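Local coordinates for germination protein (Bacillus megaterium, PDB 6O59) that is the A subunit of the spore germinant receptor GerK3, represented here by its N-terminal domain, and probably helps spores sense germinants and begin germination, at residues T185-H190 with R251-V256; F231-N236 with A265-I270. One frame throughout, in Å; residues are numbered along the deposited sequence.

Overall arrangement
Two five-stranded antiparallel sheets follow one another along the chain, and both contacts reach the second, whose strand order is 169-176, 182-189, 252-256, 262-265, 235-237. Leaving strand 182-189, the chain runs through a largely helical excursion before contact 1 closes the loop by bringing 251-256 back beside 185-190 in the middle of the sheet. Residues 231-236 lie within that excursion; contact 2 joins them to 265-270, which runs on from the end of strand 262-265, so the two closures cross. Contact 2 lies beside the outermost strand 235-237, about 12 Å from contact 1 between centres. Arg251 and Ile252 bridge them, through Arg251 NH2 to Ala267 O and Ile252 O to Ala265 N.

Contact 1: residues T185-H190 with R251-V256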
loop_
_atom_site.group_PDB
_atom_site.type_symbol
_atom_site.label_atom_id
_atom_site.label_comp_id
_atom_site.label_asym_id
_atom_site.label_seq_id
_atom_site.Cartn_x
_atom_site.Cartn_y
_atom_site.Cartn_z
ATOM N N THR A 185 1.106 4.642 -11.316
ATOM C CA THR A 185 1.268 4.764 -9.870
ATOM C C THR A 185 2.702 5.278 -9.595
ATOM O O THR A 185 3.687 4.709 -10.064
ATOM C CB THR A 185 0.888 3.489 -9.104
ATOM O OG1 THR A 185 -0.524 3.308 -9.215
ATOM C CG2 THR A 185 1.242 3.578 -7.615
ATOM N N LEU A 186 2.773 6.383 -8.862
ATOM C CA LEU A 186 3.972 7.089 -8.416
ATOM C C LEU A 186 4.327 6.657 -6.970
ATOM O O LEU A 186 3.432 6.522 -6.144
ATOM C CB LEU A 186 3.640 8.587 -8.479
ATOM C CG LEU A 186 4.766 9.603 -8.297
ATOM C CD1 LEU A 186 4.511 10.812 -9.139
ATOM C CD2 LEU A 186 4.884 10.048 -6.846
ATOM N N MET A 187 5.614 6.465 -6.670
ATOM C CA MET A 187 6.139 6.064 -5.359
ATOM C C MET A 187 7.276 6.961 -4.882
ATOM O O MET A 187 8.154 7.307 -5.675
ATOM C CB MET A 187 6.707 4.642 -5.441
ATOM C CG MET A 187 5.809 3.581 -4.997
ATOM S SD MET A 187 6.775 2.075 -5.225
ATOM C CE MET A 187 5.476 0.898 -5.406
ATOM N N TYR A 188 7.322 7.234 -3.568
ATOM C CA TYR A 188 8.389 7.983 -2.904
ATOM C C TYR A 188 8.310 7.720 -1.405
ATOM O O TYR A 188 7.221 7.428 -0.902
ATOM C CB TYR A 188 8.322 9.498 -3.221
ATOM C CG TYR A 188 7.096 10.199 -2.675
ATOM C CD1 TYR A 188 5.888 10.189 -3.370
ATOM C CD2 TYR A 188 7.150 10.897 -1.465
ATOM C CE1 TYR A 188 4.754 10.829 -2.863
ATOM C CE2 TYR A 188 6.024 11.539 -0.949
ATOM C CZ TYR A 188 4.830 11.507 -1.651
ATOM O OH TYR A 188 3.729 12.149 -1.128
ATOM N N ILE A 189 9.454 7.820 -0.689
ATOM C CA ILE A 189 9.434 7.638 0.755
ATOM C C ILE A 189 9.365 9.029 1.367
ATOM O O ILE A 189 10.338 9.800 1.308
ATOM C CB ILE A 189 10.588 6.767 1.361
ATOM C CG1 ILE A 189 10.625 5.352 0.740
ATOM C CG2 ILE A 189 10.454 6.675 2.897
ATOM C CD1 ILE A 189 11.870 4.514 1.073
ATOM N N HIS A 190 8.197 9.344 1.939
ATOM C CA HIS A 190 7.923 10.593 2.642
ATOM C C HIS A 190 8.959 10.806 3.765
ATOM O O HIS A 190 9.162 9.920 4.596
ATOM C CB HIS A 190 6.500 10.542 3.211
ATOM C CG HIS A 190 6.227 11.616 4.206
ATOM N ND1 HIS A 190 5.927 12.895 3.808
ATOM C CD2 HIS A 190 6.260 11.570 5.556
ATOM C CE1 HIS A 190 5.775 13.590 4.922
ATOM N NE2 HIS A 190 5.973 12.834 5.999
ATOM N N ARG A 251 14.679 9.056 -4.276
ATOM C CA ARG A 251 14.180 9.086 -5.644
ATOM C C ARG A 251 12.720 8.650 -5.681
ATOM O O ARG A 251 12.179 8.184 -4.667
ATOM C CB ARG A 251 15.035 8.215 -6.576
ATOM C CG ARG A 251 16.516 8.532 -6.487
ATOM C CD ARG A 251 17.206 8.443 -7.824
ATOM N NE ARG A 251 18.612 8.141 -7.605
ATOM C CZ ARG A 251 19.501 7.939 -8.564
ATOM N NH1 ARG A 251 20.750 7.624 -8.258
ATOM N NH2 ARG A 251 19.142 8.010 -9.838
ATOM N N ILE A 252 12.090 8.831 -6.858
ATOM C CA ILE A 252 10.689 8.565 -7.150
ATOM C C ILE A 252 10.586 7.392 -8.145
ATOM O O ILE A 252 11.278 7.390 -9.168
ATOM C CB ILE A 252 10.008 9.873 -7.690
ATOM C CG1 ILE A 252 9.863 10.930 -6.585
ATOM C CG2 ILE A 252 8.630 9.603 -8.347
ATOM C CD1 ILE A 252 11.016 11.863 -6.400
ATOM N N ALA A 253 9.718 6.411 -7.841
ATOM C CA ALA A 253 9.477 5.260 -8.718
ATOM C C ALA A 253 8.107 5.402 -9.425
ATOM O O ALA A 253 7.118 5.741 -8.790
ATOM C CB ALA A 253 9.552 3.953 -7.931
ATOM N N ILE A 254 8.070 5.194 -10.742
ATOM C CA ILE A 254 6.838 5.296 -11.531
ATOM C C ILE A 254 6.562 3.965 -12.186
ATOM O O ILE A 254 7.443 3.400 -12.837
ATOM C CB ILE A 254 6.898 6.443 -12.581
ATOM C CG1 ILE A 254 7.192 7.809 -11.922
ATOM C CG2 ILE A 254 5.634 6.493 -13.441
ATOM C CD1 ILE A 254 8.173 8.650 -12.707
ATOM N N PHE A 255 5.333 3.477 -12.018
ATOM C CA PHE A 255 4.845 2.254 -12.647
ATOM C C PHE A 255 3.734 2.599 -13.615
ATOM O O PHE A 255 2.696 3.132 -13.205
ATOM C CB PHE A 255 4.370 1.220 -11.610
ATOM C CG PHE A 255 5.507 0.676 -10.794
ATOM C CD1 PHE A 255 6.336 -0.310 -11.306
ATOM C CD2 PHE A 255 5.786 1.190 -9.527
ATOM C CE1 PHE A 255 7.397 -0.790 -10.564
ATOM C CE2 PHE A 255 6.838 0.686 -8.772
ATOM C CZ PHE A 255 7.632 -0.303 -9.293
ATOM N N VAL A 256 3.978 2.334 -14.908
ATOM C CA VAL A 256 3.031 2.577 -15.994
ATOM C C VAL A 256 2.345 1.249 -16.363
ATOM O O VAL A 256 3.010 0.216 -16.464
ATOM C CB VAL A 256 3.742 3.223 -17.206
ATOM C CG1 VAL A 256 2.742 3.637 -18.281
ATOM C CG2 VAL A 256 4.585 4.419 -16.766
#
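Met187 and Phe255 cross obliquely on one face of this strand pair, with Ala253 beside them. With chi1 at -97° and the methionine chain extended beyond CG, the sulfur lies at the edge of the Phe255 ring, in the ring plane: a Met-aromatic contact with SD 5.2 Å from the ring centroid. Met187 CE lies 3.6 Å from Phe255 CE2, while nearer the backbone Met187 CB packs against Ala253 CB at 3.8 Å. Helices 153-163 and 240-248 cover this face, and Phe149 meets the Phe255 ring edge-to-face.

On the other face Leu186 and Ile252 lie side by side and point the same way. Leu186 CG, anti to its backbone N (chi1 -170°), comes within 3.9 Å of Ile252 CG2, and the CG1 branch of Ile252 reaches Tyr188 CB. Helix 195-206 covers them.

Beneath the side chains, Thr185 pairs with Phe255 and Met187 with Ala253, each through two backbone hydrogen bonds; Phe255 N to Thr185 O is nearly straight (2.8 Å, 169°). Leu186 and Ile254 form the intervening non-hydrogen-bonded pair. This is a regular antiparallel pairing of two central strands, in a sheet with helices packed on both faces.

Contact 2: residues F231-N236 with A265-I270; sequences FPTIYN and APALFI
The backbone N-H of Ala267 is met by both oxygens of Thr233. It donates to Thr233 O at 2.9 Å, approaching from above the carbonyl plane, about 53° out of it, and the bond is bent (143° at the hydrogen). The same N-H makes a second, weak bond to Thr233 OG1 at 3.4 Å. That hydroxyl is brought to the nitrogen by its torsion: OG1 sits in the crowded position between the backbone N and the carbonyl carbon. Thr233 O also receives a CA-H...O contact from Pro266.

Small apolar groups pack around this polar centre. Ala267 CB faces the opposing segment and lies 3.9 Å from Tyr235 CB, although the Tyr235 ring leads away. Ala265 CB meets Ile234 CG2 at 4.0 Å and Pro232 CG at 4.1 Å, so two residues of 231-236 converge on one methyl. Pro232 and Pro266 approach each other through their CB atoms, 4.3 Å apart. Both prolines follow cis peptide bonds, and within 231-236 Pro232 CB lies over one face of the Phe231 ring, above its centre.

Farther out, Ile201 of helix 195-206 touches both Phe231 and Pro232. Tyr235 is backbone-bonded to Ile264 and Ala265 to Ile252, anchoring each segment to the sheet. Arg251 takes the carbonyl oxygens of Pro266 and Ala267 through NH2, so the loop after strand 262-265 is held from two directions.

The touching parts run nearly at right angles, 87° apart, where 265-270 leaves the end of strand 262-265. Between the two segments a single amide N-H serves both Thr233 oxygens, the hydroxyl only weakly, and apolar contacts surround it; the polar hold on 265-270 comes also from the Arg251 guanidinium, whose charge would probably strengthen its bonds to the carbonyls.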
loop_
_atom_site.group_PDB
_atom_site.type_symbol
_atom_site.label_atom_id
_atom_site.label_comp_id
_atom_site.label_asym_id
_atom_site.label_seq_id
_atom_site.Cartn_x
_atom_site.Cartn_y
_atom_site.Cartn_z
ATOM N N PHE A 231 13.323 17.286 -18.327
ATOM C CA PHE A 231 13.269 16.924 -16.919
ATOM C C PHE A 231 11.941 16.206 -16.569
ATOM O O PHE A 231 10.863 16.684 -16.929
ATOM C CB PHE A 231 13.456 18.177 -16.025
ATOM C CG PHE A 231 13.191 17.930 -14.556
ATOM C CD1 PHE A 231 11.918 18.106 -14.022
ATOM C CD2 PHE A 231 14.202 17.460 -13.718
ATOM C CE1 PHE A 231 11.664 17.832 -12.675
ATOM C CE2 PHE A 231 13.944 17.181 -12.374
ATOM C CZ PHE A 231 12.680 17.373 -11.862
ATOM N N PRO A 232 11.996 15.102 -15.800
ATOM C CA PRO A 232 13.193 14.413 -15.306
ATOM C C PRO A 232 13.603 13.261 -16.223
ATOM O O PRO A 232 12.746 12.602 -16.816
ATOM C CB PRO A 232 12.735 13.910 -13.931
ATOM C CG PRO A 232 11.220 13.654 -14.099
ATOM C CD PRO A 232 10.772 14.408 -15.351
ATOM N N THR A 233 14.917 13.002 -16.323
ATOM C CA THR A 233 15.427 11.843 -17.057
ATOM C C THR A 233 14.989 10.625 -16.286
ATOM O O THR A 233 14.912 10.687 -15.054
ATOM C CB THR A 233 16.936 11.906 -17.217
ATOM O OG1 THR A 233 17.562 11.992 -15.929
ATOM C CG2 THR A 233 17.358 13.027 -18.104
ATOM N N ILE A 234 14.649 9.542 -16.983
ATOM C CA ILE A 234 14.156 8.352 -16.285
ATOM C C ILE A 234 15.064 7.144 -16.566
ATOM O O ILE A 234 15.686 7.041 -17.639
ATOM C CB ILE A 234 12.653 8.035 -16.584
ATOM C CG1 ILE A 234 12.399 7.812 -18.092
ATOM C CG2 ILE A 234 11.731 9.116 -16.016
ATOM C CD1 ILE A 234 11.014 7.236 -18.470
ATOM N N TYR A 235 15.130 6.239 -15.576
ATOM C CA TYR A 235 15.892 5.006 -15.657
ATOM C C TYR A 235 14.935 3.817 -15.506
ATOM O O TYR A 235 14.203 3.744 -14.524
ATOM C CB TYR A 235 17.002 5.005 -14.603
ATOM C CG TYR A 235 17.650 3.659 -14.381
ATOM C CD1 TYR A 235 18.505 3.106 -15.330
ATOM C CD2 TYR A 235 17.417 2.938 -13.210
ATOM C CE1 TYR A 235 19.090 1.855 -15.133
ATOM C CE2 TYR A 235 18.010 1.696 -12.998
ATOM C CZ TYR A 235 18.847 1.163 -13.957
ATOM O OH TYR A 235 19.422 -0.059 -13.747
ATOM N N ASN A 236 14.921 2.903 -16.485
ATOM C CA ASN A 236 14.066 1.720 -16.457
ATOM C C ASN A 236 14.788 0.508 -15.826
ATOM O O ASN A 236 15.909 0.176 -16.211
ATOM C CB ASN A 236 13.585 1.371 -17.866
ATOM C CG ASN A 236 14.677 0.979 -18.843
ATOM O OD1 ASN A 236 15.677 1.671 -19.025
ATOM N ND2 ASN A 236 14.504 -0.145 -19.504
ATOM N N ALA A 265 13.176 8.145 -11.209
ATOM C CA ALA A 265 13.351 9.553 -11.558
ATOM C C ALA A 265 13.823 10.393 -10.350
ATOM O O ALA A 265 13.314 10.230 -9.241
ATOM C CB ALA A 265 12.060 10.124 -12.137
ATOM N N PRO A 266 14.793 11.313 -10.543
ATOM C CA PRO A 266 15.567 11.585 -11.767
ATOM C C PRO A 266 16.655 10.511 -11.910
ATOM O O PRO A 266 17.119 9.977 -10.898
ATOM C CB PRO A 266 16.129 13.006 -11.519
ATOM C CG PRO A 266 15.587 13.452 -10.166
ATOM C CD PRO A 266 15.259 12.180 -9.449
ATOM N N ALA A 267 17.032 10.160 -13.153
ATOM C CA ALA A 267 18.045 9.123 -13.395
ATOM C C ALA A 267 19.433 9.556 -12.871
ATOM O O ALA A 267 20.161 8.727 -12.333
ATOM C CB ALA A 267 18.112 8.781 -14.874
ATOM N N LEU A 268 19.769 10.849 -12.982
ATOM C CA LEU A 268 21.007 11.402 -12.444
ATOM C C LEU A 268 20.623 12.250 -11.229
ATOM O O LEU A 268 19.940 13.270 -11.371
ATOM C CB LEU A 268 21.797 12.191 -13.503
ATOM C CG LEU A 268 23.209 12.618 -13.140
ATOM C CD1 LEU A 268 24.149 11.416 -13.007
ATOM C CD2 LEU A 268 23.739 13.591 -14.150
ATOM N N PHE A 269 20.974 11.748 -10.035
ATOM C CA PHE A 269 20.622 12.311 -8.742
ATOM C C PHE A 269 21.807 12.157 -7.794
ATOM O O PHE A 269 21.992 11.101 -7.177
ATOM C CB PHE A 269 19.375 11.579 -8.223
ATOM C CG PHE A 269 18.642 12.187 -7.057
ATOM C CD1 PHE A 269 17.872 13.331 -7.219
ATOM C CD2 PHE A 269 18.639 11.565 -5.817
ATOM C CE1 PHE A 269 17.174 13.884 -6.145
ATOM C CE2 PHE A 269 17.931 12.109 -4.747
ATOM C CZ PHE A 269 17.198 13.263 -4.919
ATOM N N ILE A 270 22.633 13.216 -7.717
ATOM C CA ILE A 270 23.851 13.244 -6.915
ATOM C C ILE A 270 23.591 14.011 -5.616
ATOM O O ILE A 270 23.299 15.210 -5.658
ATOM C CB ILE A 270 25.038 13.834 -7.737
ATOM C CG1 ILE A 270 25.247 13.035 -9.053
ATOM C CG2 ILE A 270 26.314 13.853 -6.898
ATOM C CD1 ILE A 270 25.949 13.746 -10.175
#